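Local coordinates for protein isocitrate dehydrogenase [NAD] subunit 2 (PDB 3BLX) that catalyses, as one of the two kinds of subunit of an octameric citric acid cycle enzyme, the NAD-dependent oxidative decarboxylation of isocitrate to 2-oxoglutarate, at residues Ala172-Arg177 and Lys209-Leu214; Ile179-Val184 and Asp237-Cys242. All blocks are in the same frame, centred on the assembly; numbering follows the deposited sequence.

In the fold
Two neighbouring contacts illustrate how a helix is tied to the loop beside it and to adjacent parallel strands of a mixed sheet. Coming from the N-terminal side, the chain runs along helix 162-178, passes Gly180 and enters strand 183-188. Helix 195-208 follows, and the loop 209-214, with its turn, comes back to helix 162-178 to close contact 1. The chain then forms strand 215-220 and helix 221-230 before strand 238-242 slots in beside strand 183-188, closing contact 2. The two loops therefore cross. Arg181 N reaches Ala176 O across the helix end, Phe173 packs on Val184, and Leu214 touches the backbone of Arg181, so helix, turn and both strands share one block.

Contact 1: Ala172-Arg177 and Lys209-Leu214; sequences AFEYAR and KEYPDL
Arg177, on the last turns of helix 162-178, grips Asp213 side-on: NE donates to OD2 at 3.2 Å and NH2 to OD1 at 3.0 Å. Both bonds are nearly straight and use the syn lone pairs of the carboxylate, whose plane lies 18° from that of the guanidinium. The arginine reaches this position with CG anti to the backbone N (chi1 163°) and a bend at chi3. Asp213 sits inside the type I turn Tyr211-Leu214, closed by Leu214 N bonding to Tyr211 O, so the ion pair fastens the turn to the helix on its exposed side.

Inward from the salt bridge, the edge carbon CD2 of Tyr211 comes over one face of the tilted guanidinium, 3.5 Å from Arg177 NH2. Phe173 CB stands over the centre of one Tyr211 face, 3.8 Å from the centroid, a CH-pi contact. The two rings are nearly parallel, at 10°, but strongly offset, so this CH-pi contact carries more of the meeting than ring stacking. Glu174 CG crosses obliquely near the hydroxyl end, 3.7 Å from Tyr211 CE2, while Arg170 makes a weak hydrogen bond to the tyrosine hydroxyl and a salt bridge to Glu210. An alanine in place of Tyr211 would probably loosen the turn on the helix, since Phe173 CB, Glu174 CG and the guanidinium would all lose the ring they pack on. Deepest, Leu214 CD2 lies 3.5 Å from Phe173 O, with Ala176 and Arg177 CB also against this leucine.

Phe173 and Ala176 continue onto Val184 of the sheet. The arrangement belongs to a beta-alpha-beta crossover: adjacent parallel strands 183-188 and 215-220 are joined through helix 195-208, and the turn, packed on helix 162-178, delivers the chain to the second strand.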
loop_
_atom_site.group_PDB
_atom_site.type_symbol
_atom_site.label_atom_id
_atom_site.label_comp_id
_atom_site.label_asym_id
_atom_site.label_seq_id
_atom_site.Cartn_x
_atom_site.Cartn_y
_atom_site.Cartn_z
ATOM N N ALA B 172 -17.490 20.793 48.378
ATOM C CA ALA B 172 -17.961 19.480 48.808
ATOM C C ALA B 172 -18.132 19.462 50.293
ATOM O O ALA B 172 -19.051 18.841 50.799
ATOM C CB ALA B 172 -17.014 18.378 48.392
ATOM N N PHE B 173 -17.217 20.120 50.986
ATOM C CA PHE B 173 -17.315 20.246 52.436
ATOM C C PHE B 173 -18.565 21.055 52.841
ATOM O O PHE B 173 -19.421 20.557 53.550
ATOM C CB PHE B 173 -16.040 20.871 53.010
ATOM C CG PHE B 173 -14.909 19.892 53.186
ATOM C CD1 PHE B 173 -13.682 20.087 52.554
ATOM C CD2 PHE B 173 -15.067 18.773 53.985
ATOM C CE1 PHE B 173 -12.641 19.182 52.728
ATOM C CE2 PHE B 173 -14.023 17.865 54.153
ATOM C CZ PHE B 173 -12.809 18.071 53.515
ATOM N N GLU B 174 -18.661 22.288 52.355
ATOM C CA GLU B 174 -19.773 23.193 52.625
ATOM C C GLU B 174 -21.144 22.650 52.221
ATOM O O GLU B 174 -22.173 23.065 52.737
ATOM C CB GLU B 174 -19.528 24.550 51.971
ATOM C CG GLU B 174 -18.238 25.178 52.406
ATOM C CD GLU B 174 -18.336 26.673 52.592
ATOM O OE1 GLU B 174 -17.622 27.389 51.859
ATOM O OE2 GLU B 174 -19.118 27.123 53.468
ATOM N N TYR B 175 -21.154 21.701 51.310
ATOM C CA TYR B 175 -22.386 21.073 50.892
ATOM C C TYR B 175 -22.701 19.888 51.803
ATOM O O TYR B 175 -23.857 19.533 51.996
ATOM C CB TYR B 175 -22.271 20.620 49.424
ATOM C CG TYR B 175 -23.559 20.088 48.833
ATOM C CD1 TYR B 175 -23.845 18.716 48.836
ATOM C CD2 TYR B 175 -24.498 20.960 48.281
ATOM C CE1 TYR B 175 -25.031 18.231 48.302
ATOM C CE2 TYR B 175 -25.686 20.492 47.747
ATOM C CZ TYR B 175 -25.955 19.127 47.758
ATOM O OH TYR B 175 -27.148 18.668 47.223
ATOM N N ALA B 176 -21.679 19.260 52.356
ATOM C CA ALA B 176 -21.925 18.174 53.280
ATOM C C ALA B 176 -22.483 18.750 54.591
ATOM O O ALA B 176 -23.470 18.258 55.141
ATOM C CB ALA B 176 -20.668 17.405 53.518
ATOM N N ARG B 177 -21.841 19.806 55.077
ATOM C CA ARG B 177 -22.343 20.559 56.212
ATOM C C ARG B 177 -23.789 21.015 55.963
ATOM O O ARG B 177 -24.675 20.743 56.761
ATOM C CB ARG B 177 -21.418 21.741 56.476
ATOM C CG ARG B 177 -21.990 22.837 57.330
ATOM C CD ARG B 177 -21.034 24.031 57.356
ATOM N NE ARG B 177 -19.822 23.702 58.097
ATOM C CZ ARG B 177 -18.737 24.465 58.115
ATOM N NH1 ARG B 177 -18.739 25.586 57.405
ATOM N NH2 ARG B 177 -17.662 24.110 58.829
ATOM N N LYS B 209 -8.817 20.700 57.813
ATOM C CA LYS B 209 -8.637 21.366 59.089
ATOM C C LYS B 209 -9.520 22.589 59.248
ATOM O O LYS B 209 -9.780 23.005 60.368
ATOM C CB LYS B 209 -7.164 21.728 59.321
ATOM C CG LYS B 209 -6.547 22.623 58.266
ATOM C CD LYS B 209 -5.040 22.393 58.211
ATOM C CE LYS B 209 -4.706 20.891 58.220
ATOM N NZ LYS B 209 -3.255 20.621 57.977
ATOM N N GLU B 210 -9.982 23.154 58.138
ATOM C CA GLU B 210 -10.930 24.262 58.193
ATOM C C GLU B 210 -12.367 23.793 58.303
ATOM O O GLU B 210 -13.285 24.600 58.301
ATOM C CB GLU B 210 -10.798 25.173 56.991
ATOM C CG GLU B 210 -9.390 25.599 56.716
ATOM C CD GLU B 210 -9.316 26.559 55.562
ATOM O OE1 GLU B 210 -10.263 27.369 55.422
ATOM O OE2 GLU B 210 -8.316 26.503 54.806
ATOM N N TYR B 211 -12.563 22.484 58.402
ATOM C CA TYR B 211 -13.901 21.934 58.580
ATOM C C TYR B 211 -13.856 20.775 59.567
ATOM O O TYR B 211 -13.859 19.604 59.176
ATOM C CB TYR B 211 -14.485 21.485 57.236
ATOM C CG TYR B 211 -14.542 22.580 56.183
ATOM C CD1 TYR B 211 -13.443 22.864 55.382
ATOM C CD2 TYR B 211 -15.685 23.335 55.993
ATOM C CE1 TYR B 211 -13.479 23.873 54.425
ATOM C CE2 TYR B 211 -15.732 24.353 55.037
ATOM C CZ TYR B 211 -14.620 24.612 54.252
ATOM O OH TYR B 211 -14.618 25.603 53.291
ATOM N N PRO B 212 -13.787 21.106 60.863
ATOM C CA PRO B 212 -13.554 20.138 61.940
ATOM C C PRO B 212 -14.790 19.308 62.195
ATOM O O PRO B 212 -14.664 18.186 62.663
ATOM C CB PRO B 212 -13.245 21.020 63.149
ATOM C CG PRO B 212 -12.973 22.398 62.576
ATOM C CD PRO B 212 -13.826 22.485 61.364
ATOM N N ASP B 213 -15.964 19.855 61.874
ATOM C CA ASP B 213 -17.236 19.133 62.021
ATOM C C ASP B 213 -17.399 18.016 61.007
ATOM O O ASP B 213 -18.316 17.197 61.103
ATOM C CB ASP B 213 -18.444 20.070 61.912
ATOM C CG ASP B 213 -18.363 21.037 60.732
ATOM O OD1 ASP B 213 -17.332 21.745 60.562
ATOM O OD2 ASP B 213 -19.375 21.114 59.995
ATOM N N LEU B 214 -16.508 17.993 60.028
ATOM C CA LEU B 214 -16.599 17.012 58.968
ATOM C C LEU B 214 -15.423 16.042 58.986
ATOM O O LEU B 214 -14.283 16.438 59.230
ATOM C CB LEU B 214 -16.665 17.738 57.642
ATOM C CG LEU B 214 -18.057 18.015 57.069
ATOM C CD1 LEU B 214 -19.138 17.695 58.057
ATOM C CD2 LEU B 214 -18.138 19.432 56.633
#

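Contact 2: Ile179-Val184 and Asp237-Cys242; sequences IGRPRV and DAVSVC
Strands 183-188 and 238-242 lie parallel, and their tight part is backbone. Val239 N donates to Arg183 O at 2.9 Å, in the carbonyl plane. Ala238 CA makes a CA-H...O contact with the same Arg183 O at 3.2 Å, and one step further on Val184 CA makes another with Val239 O. Val184 and Val239 share the sheet face that rests on Ala176 of helix 162-178. Val239 CG2 also meets Ile179 CD1 at 4.0 Å, bringing the segment just after the helix onto the same apolar patch.

Looser, polar contacts gather at the strand starts, where the pairing frays: the weak bond from Arg183 N to Asp237 O stretches to 3.4 Å. Arg181 lays its CG alongside the Asp237 carbonyl and, bent at chi3, gives Ala238 O only a weak bond from NE, at 3.1 Å and 133°. On the face of the sheet that carries Ala238, Arg183 folds back through bends at chi2 and chi3, so that NH1 meets Asp237 OD1 at 3.0 Å near the guanidinium plane. This salt bridge has weak hydrogen-bond geometry, but the same guanidinium also pairs with Glu217 and bonds Ala234 O, which would probably fix its rotation.

Gly180, with positive phi, is the C-prime residue of a Schellman motif that ends the helix and turns the chain into the strand. Helix, turn and parallel strands belong to the alpha/beta architecture of the isocitrate and isopropylmalate dehydrogenase family, with the helix lying on one face of the sheet.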
loop_
_atom_site.group_PDB
_atom_site.type_symbol
_atom_site.label_atom_id
_atom_site.label_comp_id
_atom_site.label_asym_id
_atom_site.label_seq_id
_atom_site.Cartn_x
_atom_site.Cartn_y
_atom_site.Cartn_z
ATOM N N ILE B 179 -26.212 19.858 54.155
ATOM C CA ILE B 179 -27.274 18.870 54.070
ATOM C C ILE B 179 -27.140 17.867 55.209
ATOM O O ILE B 179 -27.783 16.814 55.188
ATOM C CB ILE B 179 -27.256 18.081 52.735
ATOM C CG1 ILE B 179 -25.899 17.414 52.503
ATOM C CG2 ILE B 179 -27.580 18.970 51.563
ATOM C CD1 ILE B 179 -25.914 16.430 51.348
ATOM N N GLY B 180 -26.283 18.182 56.182
ATOM C CA GLY B 180 -26.095 17.338 57.354
ATOM C C GLY B 180 -25.490 15.954 57.138
ATOM O O GLY B 180 -26.070 14.934 57.483
ATOM N N ARG B 181 -24.304 15.909 56.559
ATOM C CA ARG B 181 -23.613 14.645 56.430
ATOM C C ARG B 181 -22.224 14.759 57.045
ATOM O O ARG B 181 -21.489 15.740 56.817
ATOM C CB ARG B 181 -23.548 14.208 54.966
ATOM C CG ARG B 181 -24.734 13.372 54.486
ATOM C CD ARG B 181 -24.960 13.577 52.996
ATOM N NE ARG B 181 -25.206 12.337 52.259
ATOM C CZ ARG B 181 -26.334 12.065 51.613
ATOM N NH1 ARG B 181 -27.319 12.946 51.621
ATOM N NH2 ARG B 181 -26.470 10.919 50.963
ATOM N N PRO B 182 -21.865 13.749 57.839
ATOM C CA PRO B 182 -20.611 13.696 58.595
ATOM C C PRO B 182 -19.372 13.586 57.684
ATOM O O PRO B 182 -18.440 14.373 57.886
ATOM C CB PRO B 182 -20.756 12.426 59.455
ATOM C CG PRO B 182 -22.112 11.885 59.198
ATOM C CD PRO B 182 -22.657 12.514 57.956
ATOM N N ARG B 183 -19.368 12.656 56.715
ATOM C CA ARG B 183 -18.158 12.327 55.936
ATOM C C ARG B 183 -18.127 12.926 54.550
ATOM O O ARG B 183 -19.121 12.888 53.841
ATOM C CB ARG B 183 -18.004 10.817 55.745
ATOM C CG ARG B 183 -18.406 9.981 56.906
ATOM C CD ARG B 183 -19.056 8.725 56.380
ATOM N NE ARG B 183 -18.108 7.780 55.804
ATOM C CZ ARG B 183 -18.458 6.725 55.074
ATOM N NH1 ARG B 183 -19.734 6.498 54.811
ATOM N NH2 ARG B 183 -17.536 5.899 54.601
ATOM N N VAL B 184 -16.976 13.468 54.154
ATOM C CA VAL B 184 -16.725 13.668 52.734
ATOM C C VAL B 184 -15.620 12.724 52.322
ATOM O O VAL B 184 -14.571 12.650 52.948
ATOM C CB VAL B 184 -16.426 15.121 52.333
ATOM C CG1 VAL B 184 -16.926 16.092 53.398
ATOM C CG2 VAL B 184 -14.975 15.302 52.057
ATOM N N ASP B 237 -24.474 8.551 54.302
ATOM C CA ASP B 237 -24.010 9.523 55.285
ATOM C C ASP B 237 -22.792 10.271 54.766
ATOM O O ASP B 237 -22.040 10.872 55.532
ATOM C CB ASP B 237 -23.627 8.815 56.585
ATOM C CG ASP B 237 -22.547 7.749 56.375
ATOM O OD1 ASP B 237 -22.674 6.930 55.436
ATOM O OD2 ASP B 237 -21.571 7.714 57.156
ATOM N N ALA B 238 -22.572 10.220 53.463
ATOM C CA ALA B 238 -21.371 10.813 52.904
ATOM C C ALA B 238 -21.625 11.589 51.645
ATOM O O ALA B 238 -22.599 11.369 50.920
ATOM C CB ALA B 238 -20.334 9.766 52.650
ATOM N N VAL B 239 -20.714 12.506 51.394
ATOM C CA VAL B 239 -20.640 13.226 50.143
ATOM C C VAL B 239 -19.301 12.915 49.448
ATOM O O VAL B 239 -18.227 13.182 49.993
ATOM C CB VAL B 239 -20.757 14.702 50.427
ATOM C CG1 VAL B 239 -20.086 15.526 49.358
ATOM C CG2 VAL B 239 -22.195 15.052 50.534
ATOM N N SER B 240 -19.364 12.323 48.265
ATOM C CA SER B 240 -18.146 12.040 47.499
ATOM C C SER B 240 -17.690 13.207 46.595
ATOM O O SER B 240 -18.511 13.825 45.917
ATOM C CB SER B 240 -18.370 10.799 46.659
ATOM O OG SER B 240 -18.824 9.733 47.459
ATOM N N VAL B 241 -16.398 13.536 46.609
ATOM C CA VAL B 241 -15.819 14.335 45.524
ATOM C C VAL B 241 -14.801 13.566 44.684
ATOM O O VAL B 241 -14.077 12.731 45.179
ATOM C CB VAL B 241 -15.088 15.554 46.021
ATOM C CG1 VAL B 241 -15.888 16.771 45.782
ATOM C CG2 VAL B 241 -14.679 15.358 47.450
ATOM N N CYS B 242 -14.706 13.893 43.409
ATOM C CA CYS B 242 -13.655 13.293 42.586
ATOM C C CYS B 242 -13.179 14.256 41.533
ATOM O O CYS B 242 -13.874 15.241 41.215
ATOM C CB CYS B 242 -14.154 12.019 41.930
ATOM S SG CYS B 242 -15.542 12.295 40.826
#